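Local coordinates for Rep protein (Adeno-associated virus - 5, PDB 1M55), which probably recognises and nicks the viral replication origin, acting as the metal-dependent endonuclease domain of a rolling-circle replication initiator, at residues H91-T96 / S147-A152; E66-K69 / E74-F77; K173-A176 / E181-R184; M102-Y107 / V131-V136. All blocks are in the same frame, centred on the assembly; numbering follows the deposited sequence.

Contact 1: H91-T96 / S147-A152; sequences HTLVET and SGYIPA. With ZN (zinc ion), chain C; ZN (zinc ion), chain D.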
loop_
_atom_site.group_PDB
_atom_site.type_symbol
_atom_site.label_atom_id
_atom_site.label_comp_id
_atom_site.label_asym_id
_atom_site.label_seq_id
_atom_site.Cartn_x
_atom_site.Cartn_y
_atom_site.Cartn_z
ATOM N N HIS A 91 1.576 -0.365 -2.898
ATOM C CA HIS A 91 0.758 -0.181 -4.092
ATOM C C HIS A 91 -0.618 -0.103 -3.450
ATOM O O HIS A 91 -1.115 -1.096 -2.906
ATOM C CB HIS A 91 0.819 -1.393 -5.022
ATOM C CG HIS A 91 2.083 -1.474 -5.813
ATOM N ND1 HIS A 91 2.218 -1.001 -7.100
ATOM C CD2 HIS A 91 3.297 -1.970 -5.470
ATOM C CE1 HIS A 91 3.480 -1.219 -7.491
ATOM N NE2 HIS A 91 4.170 -1.805 -6.537
ATOM N N THR A 92 -1.188 1.093 -3.440
ATOM C CA THR A 92 -2.481 1.315 -2.815
ATOM C C THR A 92 -3.596 1.454 -3.848
ATOM O O THR A 92 -3.736 2.504 -4.482
ATOM C CB THR A 92 -2.414 2.574 -1.919
ATOM O OG1 THR A 92 -1.182 2.558 -1.180
ATOM C CG2 THR A 92 -3.576 2.608 -0.941
ATOM N N LEU A 93 -4.344 0.371 -4.053
ATOM C CA LEU A 93 -5.457 0.382 -4.995
ATOM C C LEU A 93 -6.740 0.626 -4.216
ATOM O O LEU A 93 -7.093 -0.155 -3.326
ATOM C CB LEU A 93 -5.573 -0.955 -5.731
ATOM C CG LEU A 93 -4.477 -1.375 -6.708
ATOM C CD1 LEU A 93 -4.814 -2.754 -7.263
ATOM C CD2 LEU A 93 -4.366 -0.362 -7.827
ATOM N N VAL A 94 -7.425 1.716 -4.533
ATOM C CA VAL A 94 -8.677 2.041 -3.860
ATOM C C VAL A 94 -9.703 2.318 -4.951
ATOM O O VAL A 94 -9.390 2.967 -5.953
ATOM C CB VAL A 94 -8.528 3.258 -2.933
ATOM C CG1 VAL A 94 -9.771 3.399 -2.078
ATOM C CG2 VAL A 94 -7.304 3.093 -2.038
ATOM N N GLU A 95 -10.920 1.812 -4.780
ATOM C CA GLU A 95 -11.941 2.006 -5.803
ATOM C C GLU A 95 -12.234 3.478 -6.061
ATOM O O GLU A 95 -12.142 4.310 -5.159
ATOM C CB GLU A 95 -13.215 1.235 -5.475
ATOM C CG GLU A 95 -14.064 1.838 -4.392
ATOM C CD GLU A 95 -15.320 1.034 -4.153
ATOM O OE1 GLU A 95 -15.979 0.639 -5.139
ATOM O OE2 GLU A 95 -15.643 0.792 -2.976
ATOM N N THR A 96 -12.591 3.782 -7.304
ATOM C CA THR A 96 -12.867 5.147 -7.742
ATOM C C THR A 96 -14.173 5.769 -7.246
ATOM O O THR A 96 -14.310 6.994 -7.223
ATOM C CB THR A 96 -12.869 5.217 -9.279
ATOM O OG1 THR A 96 -13.875 4.332 -9.795
ATOM C CG2 THR A 96 -11.521 4.795 -9.833
ATOM N N SER A 147 -10.083 -4.678 -11.652
ATOM C CA SER A 147 -9.666 -5.781 -10.787
ATOM C C SER A 147 -8.592 -6.696 -11.366
ATOM O O SER A 147 -7.767 -7.229 -10.617
ATOM C CB SER A 147 -10.880 -6.623 -10.383
ATOM O OG SER A 147 -11.915 -5.795 -9.880
ATOM N N GLY A 148 -8.611 -6.881 -12.685
ATOM C CA GLY A 148 -7.643 -7.742 -13.345
ATOM C C GLY A 148 -6.193 -7.369 -13.090
ATOM O O GLY A 148 -5.308 -8.226 -13.155
ATOM N N TYR A 149 -5.954 -6.094 -12.804
ATOM C CA TYR A 149 -4.614 -5.588 -12.511
ATOM C C TYR A 149 -4.025 -6.321 -11.297
ATOM O O TYR A 149 -2.811 -6.522 -11.206
ATOM C CB TYR A 149 -4.700 -4.083 -12.240
ATOM C CG TYR A 149 -3.397 -3.384 -11.907
ATOM C CD1 TYR A 149 -2.541 -2.944 -12.916
ATOM C CD2 TYR A 149 -3.068 -3.078 -10.582
ATOM C CE1 TYR A 149 -1.391 -2.206 -12.621
ATOM C CE2 TYR A 149 -1.919 -2.340 -10.273
ATOM C CZ TYR A 149 -1.089 -1.906 -11.299
ATOM O OH TYR A 149 0.036 -1.162 -11.012
ATOM N N ILE A 150 -4.887 -6.752 -10.378
ATOM C CA ILE A 150 -4.426 -7.457 -9.187
ATOM C C ILE A 150 -3.769 -8.805 -9.523
ATOM O O ILE A 150 -2.579 -8.987 -9.250
ATOM C CB ILE A 150 -5.562 -7.582 -8.128
ATOM C CG1 ILE A 150 -5.956 -6.179 -7.645
ATOM C CG2 ILE A 150 -5.120 -8.456 -6.963
ATOM C CD1 ILE A 150 -7.239 -6.125 -6.832
ATOM N N PRO A 151 -4.509 -9.752 -10.141
ATOM C CA PRO A 151 -3.872 -11.038 -10.464
ATOM C C PRO A 151 -2.792 -10.940 -11.550
ATOM O O PRO A 151 -1.846 -11.731 -11.572
ATOM C CB PRO A 151 -5.051 -11.909 -10.918
ATOM C CG PRO A 151 -6.016 -10.912 -11.485
ATOM C CD PRO A 151 -5.947 -9.790 -10.468
ATOM N N ALA A 152 -2.921 -9.952 -12.429
ATOM C CA ALA A 152 -1.962 -9.772 -13.513
ATOM C C ALA A 152 -0.617 -9.207 -13.085
ATOM O O ALA A 152 0.434 -9.676 -13.530
ATOM C CB ALA A 152 -2.557 -8.875 -14.580
HETATM ZN ZN ZN C . 6.103 -2.288 -6.347
HETATM ZN ZN ZN D . -17.733 0.432 -2.563
HETATM O O HOH W 1 -18.660 1.839 -4.246
HETATM O O HOH W 2 -17.166 -0.854 -0.644
#
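L93 meets Y149 and I150 in a small apolar contact where strand 88-95 faces helix 149-154. One methyl does most of the touching: L93 CD1 lies 3.6 Å from I150 CG1, the two side chains running past each other in opposite directions. L93 CD1 also comes within 3.8 Å of Y149 CD2, at the ring's edge and near its plane. The other methyl, L93 CD2, reaches Y149 CE2 at 4.0 Å.

Polar groups are linked indirectly. With CG turned opposite its own backbone N (chi1 180°), Y149 carries its hydroxyl toward H91, but Y149 OH stays 4.5 Å from H91 ND1. Both atoms are hydrogen-bonded instead to OE2 of E6, on the adjacent strand 3-10.

Metal bonds mark both ends of the strand segment. H91 NE2 holds a zinc ion at 2.0 Å together with E82 and H89, and H89 and H91 form the His-hydrophobic-His motif of the HUH endonucleases. E95 OE2 binds a second zinc ion at 2.2 Å with Q73 and two waters.

E6 therefore acts as a second-shell residue: its bond to ND1 probably helps hold the rotation of the H91 imidazole, with NE2 on the metal, and ties Y149 to the same carboxylate.

Contact 2: E66-K69 / E74-F77; sequences EWNK and ESKF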
loop_
_atom_site.group_PDB
_atom_site.type_symbol
_atom_site.label_atom_id
_atom_site.label_comp_id
_atom_site.label_asym_id
_atom_site.label_seq_id
_atom_site.Cartn_x
_atom_site.Cartn_y
_atom_site.Cartn_z
ATOM N N GLU A 66 -8.818 8.186 5.830
ATOM C CA GLU A 66 -8.922 9.526 5.267
ATOM C C GLU A 66 -9.647 9.437 3.919
ATOM O O GLU A 66 -10.483 10.283 3.595
ATOM C CB GLU A 66 -7.529 10.137 5.105
ATOM C CG GLU A 66 -7.490 11.663 5.109
ATOM C CD GLU A 66 -7.897 12.289 6.443
ATOM O OE1 GLU A 66 -7.942 11.587 7.484
ATOM O OE2 GLU A 66 -8.160 13.507 6.447
ATOM N N TRP A 67 -9.361 8.386 3.158
ATOM C CA TRP A 67 -10.015 8.179 1.865
ATOM C C TRP A 67 -11.518 7.993 2.087
ATOM O O TRP A 67 -12.333 8.578 1.370
ATOM C CB TRP A 67 -9.441 6.948 1.161
ATOM C CG TRP A 67 -9.985 6.736 -0.221
ATOM C CD1 TRP A 67 -11.193 6.197 -0.551
ATOM C CD2 TRP A 67 -9.330 7.043 -1.461
ATOM N NE1 TRP A 67 -11.332 6.147 -1.915
ATOM C CE2 TRP A 67 -10.206 6.660 -2.501
ATOM C CE3 TRP A 67 -8.087 7.604 -1.796
ATOM C CZ2 TRP A 67 -9.881 6.816 -3.856
ATOM C CZ3 TRP A 67 -7.763 7.759 -3.148
ATOM C CH2 TRP A 67 -8.661 7.364 -4.158
ATOM N N ASN A 68 -11.875 7.204 3.102
ATOM C CA ASN A 68 -13.279 6.947 3.425
ATOM C C ASN A 68 -14.005 8.251 3.747
ATOM O O ASN A 68 -15.202 8.378 3.495
ATOM C CB ASN A 68 -13.410 5.987 4.620
ATOM C CG ASN A 68 -12.928 4.565 4.317
ATOM O OD1 ASN A 68 -12.750 3.765 5.236
ATOM N ND2 ASN A 68 -12.727 4.242 3.046
ATOM N N LYS A 69 -13.292 9.209 4.330
ATOM C CA LYS A 69 -13.890 10.502 4.654
ATOM C C LYS A 69 -14.378 11.168 3.365
ATOM O O LYS A 69 -15.481 11.717 3.316
ATOM C CB LYS A 69 -12.871 11.408 5.348
ATOM C CG LYS A 69 -13.412 12.788 5.696
ATOM C CD LYS A 69 -12.320 13.706 6.200
ATOM C CE LYS A 69 -11.291 13.951 5.124
ATOM N NZ LYS A 69 -10.358 15.042 5.500
ATOM N N GLU A 74 -17.115 2.679 2.975
ATOM C CA GLU A 74 -15.975 1.829 3.295
ATOM C C GLU A 74 -15.467 1.352 1.934
ATOM O O GLU A 74 -15.827 0.275 1.468
ATOM C CB GLU A 74 -16.405 0.631 4.146
ATOM C CG GLU A 74 -15.264 -0.307 4.551
ATOM C CD GLU A 74 -14.377 0.241 5.666
ATOM O OE1 GLU A 74 -14.617 1.366 6.153
ATOM O OE2 GLU A 74 -13.434 -0.469 6.067
ATOM N N SER A 75 -14.671 2.188 1.278
ATOM C CA SER A 75 -14.135 1.873 -0.039
ATOM C C SER A 75 -13.382 0.545 -0.119
ATOM O O SER A 75 -12.662 0.162 0.815
ATOM C CB SER A 75 -13.218 3.004 -0.513
ATOM O OG SER A 75 -13.913 4.237 -0.602
ATOM N N LYS A 76 -13.574 -0.158 -1.233
ATOM C CA LYS A 76 -12.898 -1.425 -1.480
ATOM C C LYS A 76 -11.449 -1.085 -1.807
ATOM O O LYS A 76 -11.170 -0.038 -2.419
ATOM C CB LYS A 76 -13.537 -2.160 -2.658
ATOM C CG LYS A 76 -14.921 -2.721 -2.367
ATOM C CD LYS A 76 -14.864 -3.777 -1.274
ATOM C CE LYS A 76 -16.227 -4.409 -1.038
ATOM N NZ LYS A 76 -16.146 -5.549 -0.084
ATOM N N PHE A 77 -10.535 -1.965 -1.411
ATOM C CA PHE A 77 -9.116 -1.741 -1.643
ATOM C C PHE A 77 -8.327 -3.034 -1.696
ATOM O O PHE A 77 -8.798 -4.090 -1.262
ATOM C CB PHE A 77 -8.521 -0.880 -0.502
ATOM C CG PHE A 77 -8.519 -1.566 0.855
ATOM C CD1 PHE A 77 -7.481 -2.425 1.226
ATOM C CD2 PHE A 77 -9.571 -1.372 1.747
ATOM C CE1 PHE A 77 -7.494 -3.082 2.465
ATOM C CE2 PHE A 77 -9.594 -2.023 2.989
ATOM C CZ PHE A 77 -8.554 -2.878 3.345
HETATM O O HOH W 3 -13.832 5.069 -3.216
#
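W67 and S75 meet where helix 50-71 ends and the chain turns back toward strand 77-83. The serine hydroxyl approaches the edge of the indole, in the ring plane: S75 OG is 3.4 Å from W67 CD1, and S75 CB follows at 3.8 Å from W67 CD1. The first torsions help set this up. W67 holds CG opposite its backbone N (chi1 -175°), swinging the pyrrole edge toward the loop, while S75 keeps OG on the side of its own N (chi1 -60°). A water closes the gap, accepting from W67 NE1 at 3.0 Å and from S75 OG at 2.7 Å. The hydroxyl is also hydrogen-bonded to OG of S71, in the last turn of the helix.

N68 and E74 form the outer part of the contact, with their CA atoms 5.8 Å apart. The E74 chain leaves its CA away from the helix but bends at chi2 (76°), which brings E74 OE1 back to 4.1 Å from N68 CG; the amide and carboxylate planes are turned about halfway to a right angle. One turn of the helix also carries its own salt bridge, K69 NZ to E66 OE2 at 2.8 Å, with the ammonium above the carboxylate plane.

Just beyond S75, K76 N is hydrogen-bonded to the zinc ligand E95, and the serine side chain itself lies about 6 Å from a zinc ion. The indole N-H and the serine hydroxyl both spend their protons on one water, which accepts from each and so ties the helix end to a loop running beside a metal site.

Contact 3: K173-A176 / E181-R184; sequences KLAA and ERKR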
loop_
_atom_site.group_PDB
_atom_site.type_symbol
_atom_site.label_atom_id
_atom_site.label_comp_id
_atom_site.label_asym_id
_atom_site.label_seq_id
_atom_site.Cartn_x
_atom_site.Cartn_y
_atom_site.Cartn_z
ATOM N N LYS A 173 -9.109 -12.058 -0.536
ATOM C CA LYS A 173 -8.780 -12.164 0.884
ATOM C C LYS A 173 -7.778 -13.269 1.202
ATOM O O LYS A 173 -6.828 -13.056 1.958
ATOM C CB LYS A 173 -10.047 -12.347 1.726
ATOM C CG LYS A 173 -10.842 -11.070 1.944
ATOM C CD LYS A 173 -12.068 -11.331 2.805
ATOM C CE LYS A 173 -12.744 -10.034 3.222
ATOM N NZ LYS A 173 -11.854 -9.204 4.085
ATOM N N LEU A 174 -7.975 -14.446 0.619
ATOM C CA LEU A 174 -7.066 -15.557 0.868
ATOM C C LEU A 174 -5.716 -15.347 0.174
ATOM O O LEU A 174 -4.667 -15.626 0.751
ATOM C CB LEU A 174 -7.705 -16.873 0.422
ATOM C CG LEU A 174 -6.855 -18.140 0.530
ATOM C CD1 LEU A 174 -6.351 -18.352 1.959
ATOM C CD2 LEU A 174 -7.691 -19.323 0.065
ATOM N N ALA A 175 -5.754 -14.815 -1.042
ATOM C CA ALA A 175 -4.543 -14.571 -1.820
ATOM C C ALA A 175 -3.574 -13.587 -1.173
ATOM O O ALA A 175 -2.360 -13.730 -1.310
ATOM C CB ALA A 175 -4.914 -14.079 -3.222
ATOM N N ALA A 176 -4.111 -12.605 -0.455
ATOM C CA ALA A 176 -3.293 -11.572 0.176
ATOM C C ALA A 176 -2.000 -12.065 0.817
ATOM O O ALA A 176 -0.921 -11.535 0.534
ATOM C CB ALA A 176 -4.128 -10.779 1.186
ATOM N N GLU A 181 -2.345 -19.680 -3.123
ATOM C CA GLU A 181 -3.574 -19.099 -3.653
ATOM C C GLU A 181 -3.234 -18.100 -4.772
ATOM O O GLU A 181 -3.939 -18.028 -5.782
ATOM C CB GLU A 181 -4.378 -18.426 -2.531
ATOM C CG GLU A 181 -5.621 -17.656 -2.987
ATOM C CD GLU A 181 -6.746 -18.530 -3.531
ATOM O OE1 GLU A 181 -6.572 -19.760 -3.655
ATOM O OE2 GLU A 181 -7.821 -17.975 -3.834
ATOM N N ARG A 182 -2.161 -17.331 -4.591
ATOM C CA ARG A 182 -1.735 -16.375 -5.613
ATOM C C ARG A 182 -1.403 -17.140 -6.892
ATOM O O ARG A 182 -1.814 -16.747 -7.983
ATOM C CB ARG A 182 -0.514 -15.584 -5.141
ATOM C CG ARG A 182 -0.851 -14.520 -4.108
ATOM C CD ARG A 182 0.385 -13.923 -3.449
ATOM N NE ARG A 182 0.018 -12.801 -2.586
ATOM C CZ ARG A 182 0.282 -11.526 -2.859
ATOM N NH1 ARG A 182 0.935 -11.197 -3.971
ATOM N NH2 ARG A 182 -0.161 -10.572 -2.053
ATOM N N LYS A 183 -0.702 -18.259 -6.735
ATOM C CA LYS A 183 -0.323 -19.117 -7.852
ATOM C C LYS A 183 -1.583 -19.590 -8.589
ATOM O O LYS A 183 -1.640 -19.572 -9.818
ATOM C CB LYS A 183 0.481 -20.306 -7.314
ATOM C CG LYS A 183 1.102 -21.214 -8.356
ATOM C CD LYS A 183 1.944 -22.293 -7.684
ATOM C CE LYS A 183 2.506 -23.275 -8.700
ATOM N NZ LYS A 183 3.294 -24.366 -8.057
ATOM N N ARG A 184 -2.617 -19.958 -7.835
ATOM C CA ARG A 184 -3.870 -20.411 -8.437
ATOM C C ARG A 184 -4.535 -19.298 -9.257
ATOM O O ARG A 184 -4.962 -19.517 -10.397
ATOM C CB ARG A 184 -4.848 -20.908 -7.365
ATOM C CG ARG A 184 -6.151 -21.465 -7.939
ATOM C CD ARG A 184 -7.144 -21.872 -6.856
ATOM N NE ARG A 184 -7.783 -20.729 -6.202
ATOM C CZ ARG A 184 -8.807 -20.041 -6.706
ATOM N NH1 ARG A 184 -9.324 -20.366 -7.883
ATOM N NH2 ARG A 184 -9.328 -19.032 -6.022
HETATM O O HOH W 4 -8.044 -15.204 -2.893
#
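This is a mixed polar and apolar contact between the loop that follows strand 162-167 and the first turns of helix 179-191, the last helix of the chain. Its polar part rests on R182, whose side chain runs extended from CG to NE and presents the guanidinium edge to two consecutive carbonyls. R182 NE donates to A175 O at 2.9 Å in a bent bond (N-H...O 133°), and R182 NH2 donates to A176 O, also at 2.9 Å but straighter (154°). The same buried guanidinium ties this C-terminal helix to the antiparallel sheet of the HUH-type nuclease domain: NH2 is shared with Q80 on strand 77-83, and NH1 donates to the carbonyl of L155, just after helix 149-154. The apolar part belongs to the aliphatic stem of E181, which bends at chi2 and lays E181 CG 3.7 Å from A175 CB and 3.8 Å from L174 CG. A water bridges the remaining distance, accepting from A175 N at 3.0 Å and donating to E181 OE2. The carboxylate is held in turn by R184, which grips it side-on: R184 NE reaches E181 OE1 at 3.0 Å in an almost straight bond (174°), and R184 NH2 reaches E181 OE2 at 2.9 Å.

Contact 4: M102-Y107 / V131-V136; sequences MVLGRY and VAITKV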
loop_
_atom_site.group_PDB
_atom_site.type_symbol
_atom_site.label_atom_id
_atom_site.label_comp_id
_atom_site.label_asym_id
_atom_site.label_seq_id
_atom_site.Cartn_x
_atom_site.Cartn_y
_atom_site.Cartn_z
ATOM N N MET A 102 -10.452 14.753 -11.260
ATOM C CA MET A 102 -9.940 16.120 -11.159
ATOM C C MET A 102 -9.672 16.581 -9.724
ATOM O O MET A 102 -8.812 17.433 -9.491
ATOM C CB MET A 102 -10.869 17.112 -11.875
ATOM C CG MET A 102 -12.127 17.503 -11.108
ATOM S SD MET A 102 -13.124 18.750 -11.982
ATOM C CE MET A 102 -11.857 19.993 -12.402
ATOM N N VAL A 103 -10.381 15.994 -8.765
ATOM C CA VAL A 103 -10.210 16.364 -7.365
ATOM C C VAL A 103 -9.250 15.432 -6.602
ATOM O O VAL A 103 -8.772 15.772 -5.512
ATOM C CB VAL A 103 -11.584 16.445 -6.648
ATOM C CG1 VAL A 103 -12.122 15.054 -6.337
ATOM C CG2 VAL A 103 -11.476 17.290 -5.401
ATOM N N LEU A 104 -8.937 14.282 -7.197
ATOM C CA LEU A 104 -8.044 13.301 -6.579
ATOM C C LEU A 104 -6.714 13.886 -6.099
ATOM O O LEU A 104 -6.231 13.531 -5.021
ATOM C CB LEU A 104 -7.783 12.133 -7.538
ATOM C CG LEU A 104 -6.962 10.954 -7.001
ATOM C CD1 LEU A 104 -7.692 10.270 -5.854
ATOM C CD2 LEU A 104 -6.695 9.962 -8.121
ATOM N N GLY A 105 -6.128 14.782 -6.887
ATOM C CA GLY A 105 -4.863 15.389 -6.511
ATOM C C GLY A 105 -4.950 16.089 -5.166
ATOM O O GLY A 105 -4.106 15.885 -4.292
ATOM N N ARG A 106 -5.987 16.902 -4.986
ATOM C CA ARG A 106 -6.171 17.622 -3.734
ATOM C C ARG A 106 -6.421 16.652 -2.582
ATOM O O ARG A 106 -5.851 16.808 -1.500
ATOM C CB ARG A 106 -7.329 18.609 -3.845
ATOM C CG ARG A 106 -7.301 19.712 -2.797
ATOM C CD ARG A 106 -8.569 20.541 -2.850
ATOM N NE ARG A 106 -9.734 19.780 -2.402
ATOM C CZ ARG A 106 -10.942 19.853 -2.953
ATOM N NH1 ARG A 106 -11.166 20.653 -3.989
ATOM N NH2 ARG A 106 -11.939 19.137 -2.455
ATOM N N TYR A 107 -7.258 15.646 -2.816
ATOM C CA TYR A 107 -7.562 14.656 -1.784
ATOM C C TYR A 107 -6.306 13.929 -1.312
ATOM O O TYR A 107 -6.052 13.831 -0.108
ATOM C CB TYR A 107 -8.581 13.637 -2.296
ATOM C CG TYR A 107 -10.002 14.151 -2.381
ATOM C CD1 TYR A 107 -11.012 13.362 -2.926
ATOM C CD2 TYR A 107 -10.341 15.420 -1.908
ATOM C CE1 TYR A 107 -12.323 13.818 -2.997
ATOM C CE2 TYR A 107 -11.652 15.887 -1.975
ATOM C CZ TYR A 107 -12.637 15.078 -2.521
ATOM O OH TYR A 107 -13.937 15.527 -2.594
ATOM N N VAL A 131 4.432 10.099 -2.033
ATOM C CA VAL A 131 3.007 9.774 -2.165
ATOM C C VAL A 131 2.696 10.180 -3.601
ATOM O O VAL A 131 2.581 11.372 -3.904
ATOM C CB VAL A 131 2.105 10.555 -1.188
ATOM C CG1 VAL A 131 0.637 10.208 -1.441
ATOM C CG2 VAL A 131 2.461 10.209 0.245
ATOM N N ALA A 132 2.612 9.197 -4.492
ATOM C CA ALA A 132 2.388 9.474 -5.906
ATOM C C ALA A 132 1.207 8.753 -6.543
ATOM O O ALA A 132 1.080 7.531 -6.438
ATOM C CB ALA A 132 3.665 9.156 -6.690
ATOM N N ILE A 133 0.355 9.513 -7.225
ATOM C CA ILE A 133 -0.792 8.942 -7.927
ATOM C C ILE A 133 -0.274 8.427 -9.275
ATOM O O ILE A 133 0.428 9.147 -9.994
ATOM C CB ILE A 133 -1.870 10.008 -8.224
ATOM C CG1 ILE A 133 -2.368 10.647 -6.927
ATOM C CG2 ILE A 133 -3.032 9.380 -8.988
ATOM C CD1 ILE A 133 -3.220 11.880 -7.154
ATOM N N THR A 134 -0.590 7.184 -9.610
ATOM C CA THR A 134 -0.148 6.635 -10.882
ATOM C C THR A 134 -0.922 7.310 -12.014
ATOM O O THR A 134 -2.153 7.437 -11.958
ATOM C CB THR A 134 -0.335 5.109 -10.931
ATOM O OG1 THR A 134 0.396 4.515 -9.852
ATOM C CG2 THR A 134 0.181 4.541 -12.249
ATOM N N LYS A 135 -0.179 7.791 -13.007
ATOM C CA LYS A 135 -0.746 8.473 -14.169
ATOM C C LYS A 135 -0.662 7.571 -15.402
ATOM O O LYS A 135 0.102 6.598 -15.427
ATOM C CB LYS A 135 0.043 9.757 -14.469
ATOM C CG LYS A 135 0.331 10.642 -13.274
ATOM C CD LYS A 135 -0.903 11.351 -12.785
ATOM C CE LYS A 135 -0.547 12.300 -11.658
ATOM N NZ LYS A 135 -1.669 13.220 -11.348
ATOM N N VAL A 136 -1.448 7.907 -16.419
ATOM C CA VAL A 136 -1.442 7.161 -17.674
ATOM C C VAL A 136 -0.070 7.383 -18.326
ATOM O O VAL A 136 0.495 6.482 -18.947
ATOM C CB VAL A 136 -2.559 7.657 -18.624
ATOM C CG1 VAL A 136 -2.461 6.955 -19.971
ATOM C CG2 VAL A 136 -3.927 7.407 -18.003
#
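L104 packs against I133 where helix 101-118 lies on the antiparallel sheet of the Rep nuclease fold, a helix-on-strand contact made entirely of aliphatic groups. CB of both residues points across the interface, and the two side chains pass in opposite directions. L104 CD2 is 3.8 Å from I133 CG2, and L104 CG lies 3.9 Å from I133 CD1. The branches of I133 divide the work: CG2 stays close to the strand and takes the leucine methyl, while the longer arm, extended through chi2 (169°), sends CD1 on to the helix backbone. There I133 CD1 comes to 3.9 Å from G105 CA. G105 offers only its CA, and around it the backbones approach to 7.8 Å between G105 CA and I133 CA.

The next shell surrounds both partners and probably helps position them. N142 lies against L104 and I133 alike, V108, one turn further along helix 101-118, also touches I133, and I99 and Y5 flank L104. Residues A132 and T134 are bonded through the backbone to I8 and E6 of strand 3-10. The T134 hydroxyl is bonded to OE1 of E6 as well, the carboxylate whose other oxygen serves H91 and Y149.

On the helix, the residues flanking L104 and G105 turn to another side. The Y107 ring stacks with F70 of helix 50-71, joining the two helices. V103 reaches along the helix to the residues three and four further on: its CG2 methyl sits 3.7 Å above the plane of the Y107 ring and 3.3 Å above that of the R106 guanidinium, offset toward the rim in each case.

In the fold
Contacts 1 and 3 are buried, whereas contacts 2 and 4 are only partly so. Contacts 1, 2 and 4 form a connected row: E95 OE2 of contact 1 meets K76 N of contact 2 at 2.9 Å, a probable hydrogen bond, and W67 CH2 packs at 3.5 Å on L104 CD1 of contact 4. Contacts 1 and 4 also reach the same sheet, through consecutive elements, strand 88-95 and helix 101-118. Contact 3 touches none of the others; its nearest atoms come within about 6 Å of contact 1, but its centre is 29 Å from that of contact 4. Chemistry follows place: metal ligands flank an apolar contact in 1, a water bridges 2, arginine grips carbonyls in 3, and aliphatic groups alone meet in 4.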